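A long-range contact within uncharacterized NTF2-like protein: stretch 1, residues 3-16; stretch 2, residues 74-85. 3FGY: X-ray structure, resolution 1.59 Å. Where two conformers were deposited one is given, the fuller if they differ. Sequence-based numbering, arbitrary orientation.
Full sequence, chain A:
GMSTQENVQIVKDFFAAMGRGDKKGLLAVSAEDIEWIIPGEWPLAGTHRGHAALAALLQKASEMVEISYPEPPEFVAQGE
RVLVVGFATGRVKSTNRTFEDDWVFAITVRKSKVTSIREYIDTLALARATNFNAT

Stretch 1, residues 3-16: STQENVQIVKDFFA
Stretch 2 (74-85) EFVAQGERVLVV

Residues 5-16 form a helix that packs on a β-hairpin, strands 74-78 and 81-85 joined by a type II' turn from Gln 78 to Arg 81 (Gly 79 phi/psi 62/-130). The helix axis runs 8.8 Å from the first strand at 138° and 8.7 Å from the second at 47°. The contact, 520 Å², is mostly apolar. Thr 4 (phi/psi -104/-1, chi1 p) lies opposite Ala 77 (CA-CA 6.1 Å); its CB sits 3.5 Å from Ala 77 CB, a closeness the small alanine permits, while a water links Thr 4 OG1 (2.9 Å) to Ala 77 O (2.7 Å). Asn 7 (m) reaches the turn: a second water accepts from its ND2 (3.1 Å) and donates to Gly 79 O (2.7 Å) and Arg 81 O (2.9 Å). Val 8 CA is 6.5 Å from Val 82 CA; Val 8 (t) sets CG2 3.5 Å from Ala 77 CB. Buried Val 11 (t) spans both strands, CG1 3.9 Å from Phe 75 CE2 and Val 84 CG2, and CG2 3.9 Å from Val 82 CB. Lys 12 (m, then all t) extends its aliphatic chain over one face of the Phe 75 ring (chi1 m, chi2 82°), CE 3.9 Å from the centroid. Phe 15 (m, chi2 -37°) ends the contact, its CE2 4.0 Å from Val 84 CG2.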

# COMPACT_ATOMS: atom_id res chain seq x y z
N SER A 3 6.06 22.96 0.68
CA SER A 3 5.02 22.71 1.68
C SER A 3 3.94 21.79 1.13
O SER A 3 3.50 21.97 -0.01
CB SER A 3 4.38 24.04 2.09
OG SER A 3 3.19 23.79 2.82
N THR A 4 3.49 20.83 1.95
CA THR A 4 2.45 19.84 1.56
C THR A 4 1.04 20.11 2.16
O THR A 4 0.10 19.34 1.91
CB THR A 4 2.85 18.44 2.02
OG1 THR A 4 2.94 18.43 3.46
CG2 THR A 4 4.18 18.02 1.41
N GLN A 5 0.93 21.17 2.95
CA GLN A 5 -0.29 21.45 3.71
C GLN A 5 -1.48 21.55 2.77
O GLN A 5 -2.56 21.01 3.05
CB GLN A 5 -0.14 22.78 4.48
CG GLN A 5 1.14 22.93 5.30
CD GLN A 5 1.25 21.91 6.40
OE1 GLN A 5 2.24 21.17 6.48
NE2 GLN A 5 0.23 21.85 7.25
N GLU A 6 -1.25 22.23 1.65
CA GLU A 6 -2.29 22.50 0.67
C GLU A 6 -2.70 21.21 -0.01
O GLU A 6 -3.89 20.95 -0.17
CB GLU A 6 -1.82 23.53 -0.37
CG GLU A 6 -1.28 24.88 0.21
CD GLU A 6 0.24 24.88 0.46
OE1 GLU A 6 0.74 24.08 1.32
OE2 GLU A 6 0.94 25.69 -0.18
N ASN A 7 -1.72 20.39 -0.39
CA ASN A 7 -2.03 19.11 -1.03
C ASN A 7 -2.82 18.18 -0.12
O ASN A 7 -3.76 17.51 -0.56
CB ASN A 7 -0.77 18.39 -1.50
CG ASN A 7 -0.14 19.07 -2.67
OD1 ASN A 7 -0.72 19.99 -3.23
ND2 ASN A 7 1.06 18.62 -3.05
N VAL A 8 -2.46 18.15 1.16
CA VAL A 8 -3.17 17.31 2.12
C VAL A 8 -4.63 17.80 2.27
O VAL A 8 -5.55 16.98 2.33
CB VAL A 8 -2.47 17.25 3.49
CG1 VAL A 8 -3.39 16.64 4.54
CG2 VAL A 8 -1.16 16.48 3.39
N GLN A 9 -4.83 19.11 2.30
CA GLN A 9 -6.19 19.63 2.40
C GLN A 9 -7.02 19.28 1.16
O GLN A 9 -8.19 18.93 1.29
CB GLN A 9 -6.20 21.13 2.62
CG GLN A 9 -7.58 21.68 2.92
CD GLN A 9 -8.19 21.03 4.15
OE1 GLN A 9 -7.68 21.19 5.27
NE2 GLN A 9 -9.27 20.28 3.96
N ILE A 10 -6.41 19.34 -0.02
CA ILE A 10 -7.08 18.92 -1.28
C ILE A 10 -7.49 17.45 -1.23
O ILE A 10 -8.60 17.09 -1.63
CB ILE A 10 -6.18 19.13 -2.50
CG1 ILE A 10 -6.01 20.62 -2.78
CG2 ILE A 10 -6.74 18.44 -3.73
CD1 ILE A 10 -4.82 20.95 -3.64
N VAL A 11 -6.59 16.60 -0.75
CA VAL A 11 -6.91 15.19 -0.63
C VAL A 11 -8.03 15.00 0.39
O VAL A 11 -8.98 14.26 0.14
CB VAL A 11 -5.66 14.36 -0.31
CG1 VAL A 11 -6.05 12.93 0.02
CG2 VAL A 11 -4.69 14.40 -1.49
N LYS A 12 -7.95 15.68 1.53
CA LYS A 12 -9.06 15.69 2.50
C LYS A 12 -10.38 16.21 1.88
O LYS A 12 -11.44 15.64 2.14
CB LYS A 12 -8.66 16.48 3.76
CG LYS A 12 -7.58 15.79 4.59
CD LYS A 12 -7.18 16.58 5.83
CE LYS A 12 -6.18 15.81 6.69
NZ LYS A 12 -5.56 16.65 7.78
N ASP A 13 -10.31 17.25 1.06
CA ASP A 13 -11.48 17.78 0.32
C ASP A 13 -12.03 16.76 -0.69
O ASP A 13 -13.23 16.76 -1.01
CB ASP A 13 -11.13 19.06 -0.46
CG ASP A 13 -10.88 20.26 0.43
OD1 ASP A 13 -11.24 20.21 1.63
OD2 ASP A 13 -10.30 21.24 -0.08
N PHE A 14 -11.14 15.90 -1.20
CA PHE A 14 -11.47 14.89 -2.22
C PHE A 14 -12.43 13.86 -1.63
O PHE A 14 -13.53 13.64 -2.15
CB PHE A 14 -10.18 14.25 -2.74
CG PHE A 14 -10.38 13.19 -3.79
CD1 PHE A 14 -10.72 13.53 -5.09
CD2 PHE A 14 -10.20 11.86 -3.47
CE1 PHE A 14 -10.89 12.53 -6.04
CE2 PHE A 14 -10.36 10.87 -4.43
CZ PHE A 14 -10.71 11.21 -5.70
N PHE A 15 -12.02 13.27 -0.51
CA PHE A 15 -12.90 12.43 0.31
C PHE A 15 -14.07 13.20 0.94
O PHE A 15 -15.12 12.61 1.23
CB PHE A 15 -12.12 11.77 1.43
CG PHE A 15 -10.83 11.14 0.99
CD1 PHE A 15 -10.72 10.50 -0.25
CD2 PHE A 15 -9.72 11.15 1.83
CE1 PHE A 15 -9.51 9.91 -0.64
CE2 PHE A 15 -8.51 10.57 1.44
CZ PHE A 15 -8.41 9.94 0.20
N ALA A 16 -13.90 14.49 1.20
CA ALA A 16 -14.97 15.30 1.78
C ALA A 16 -16.17 15.35 0.83
O ALA A 16 -17.32 15.13 1.25
CB ALA A 16 -14.49 16.71 2.09
N GLU A 74 -4.34 8.10 8.13
CA GLU A 74 -3.08 8.81 8.27
C GLU A 74 -2.68 9.36 6.93
O GLU A 74 -2.85 8.71 5.88
CB GLU A 74 -2.00 7.83 8.76
CG GLU A 74 -0.60 8.39 8.77
CD GLU A 74 0.46 7.30 8.96
OE1 GLU A 74 0.14 6.11 8.77
OE2 GLU A 74 1.62 7.67 9.26
N PHE A 75 -2.18 10.59 6.94
CA PHE A 75 -1.68 11.23 5.73
C PHE A 75 -0.16 11.38 5.85
O PHE A 75 0.33 11.96 6.83
CB PHE A 75 -2.34 12.60 5.51
CG PHE A 75 -3.80 12.51 5.28
CD1 PHE A 75 -4.67 12.39 6.37
CD2 PHE A 75 -4.33 12.46 4.01
CE1 PHE A 75 -6.02 12.26 6.18
CE2 PHE A 75 -5.68 12.33 3.82
CZ PHE A 75 -6.52 12.23 4.90
N VAL A 76 0.55 10.87 4.86
CA VAL A 76 1.99 11.03 4.76
C VAL A 76 2.27 11.72 3.43
O VAL A 76 1.99 11.13 2.38
CB VAL A 76 2.72 9.70 4.83
CG1 VAL A 76 4.25 9.94 4.80
CG2 VAL A 76 2.31 8.93 6.10
N ALA A 77 2.81 12.94 3.49
CA ALA A 77 2.91 13.83 2.35
C ALA A 77 4.36 14.31 2.15
O ALA A 77 5.03 14.72 3.10
CB ALA A 77 1.96 15.07 2.53
N GLN A 78 4.81 14.27 0.90
CA GLN A 78 6.11 14.79 0.53
C GLN A 78 6.04 15.15 -0.96
O GLN A 78 5.48 14.39 -1.77
CB GLN A 78 7.22 13.77 0.82
CG GLN A 78 8.61 14.34 0.69
CD GLN A 78 9.70 13.37 1.12
OE1 GLN A 78 9.56 12.17 1.03
NE2 GLN A 78 10.83 13.93 1.58
N GLY A 79 6.54 16.33 -1.30
CA GLY A 79 6.52 16.76 -2.67
C GLY A 79 5.10 16.86 -3.17
O GLY A 79 4.25 17.45 -2.51
N GLU A 80 4.84 16.24 -4.32
CA GLU A 80 3.50 16.26 -4.92
C GLU A 80 2.68 15.05 -4.50
O GLU A 80 1.59 14.82 -5.01
CB GLU A 80 3.60 16.35 -6.46
CG GLU A 80 4.04 15.09 -7.18
CD GLU A 80 4.23 15.29 -8.68
OE1 GLU A 80 4.01 16.42 -9.18
OE2 GLU A 80 4.62 14.32 -9.36
N ARG A 81 3.20 14.26 -3.57
CA ARG A 81 2.59 13.00 -3.18
C ARG A 81 1.92 13.06 -1.82
O ARG A 81 2.45 13.69 -0.91
CB ARG A 81 3.67 11.91 -3.20
CG ARG A 81 4.39 11.78 -4.54
CD ARG A 81 3.60 10.94 -5.50
NE ARG A 81 3.84 9.49 -5.33
CZ ARG A 81 2.98 8.54 -5.71
NH1 ARG A 81 1.81 8.83 -6.25
NH2 ARG A 81 3.29 7.28 -5.52
N VAL A 82 0.75 12.44 -1.71
CA VAL A 82 0.06 12.23 -0.45
C VAL A 82 -0.32 10.76 -0.42
O VAL A 82 -1.04 10.28 -1.29
CB VAL A 82 -1.22 13.11 -0.34
CG1 VAL A 82 -1.87 12.92 0.99
CG2 VAL A 82 -0.86 14.58 -0.51
N LEU A 83 0.25 10.02 0.52
CA LEU A 83 -0.14 8.64 0.72
C LEU A 83 -1.06 8.59 1.92
O LEU A 83 -0.75 9.13 2.99
CB LEU A 83 1.09 7.77 0.89
CG LEU A 83 1.62 7.21 -0.43
CD1 LEU A 83 2.01 8.29 -1.46
CD2 LEU A 83 2.77 6.21 -0.15
N VAL A 84 -2.23 7.99 1.72
CA VAL A 84 -3.26 7.88 2.73
C VAL A 84 -3.27 6.43 3.21
O VAL A 84 -3.46 5.51 2.41
CB VAL A 84 -4.65 8.30 2.19
CG1 VAL A 84 -5.64 8.34 3.34
CG2 VAL A 84 -4.58 9.69 1.50
N VAL A 85 -3.07 6.23 4.51
CA VAL A 85 -2.92 4.92 5.12
C VAL A 85 -4.12 4.67 6.03
O VAL A 85 -4.39 5.45 6.92
CB VAL A 85 -1.63 4.82 5.96
CG1 VAL A 85 -1.43 3.40 6.48
CG2 VAL A 85 -0.42 5.27 5.07
O HOH W 1 4.50 16.60 5.02
O HOH W 2 2.15 16.60 -0.99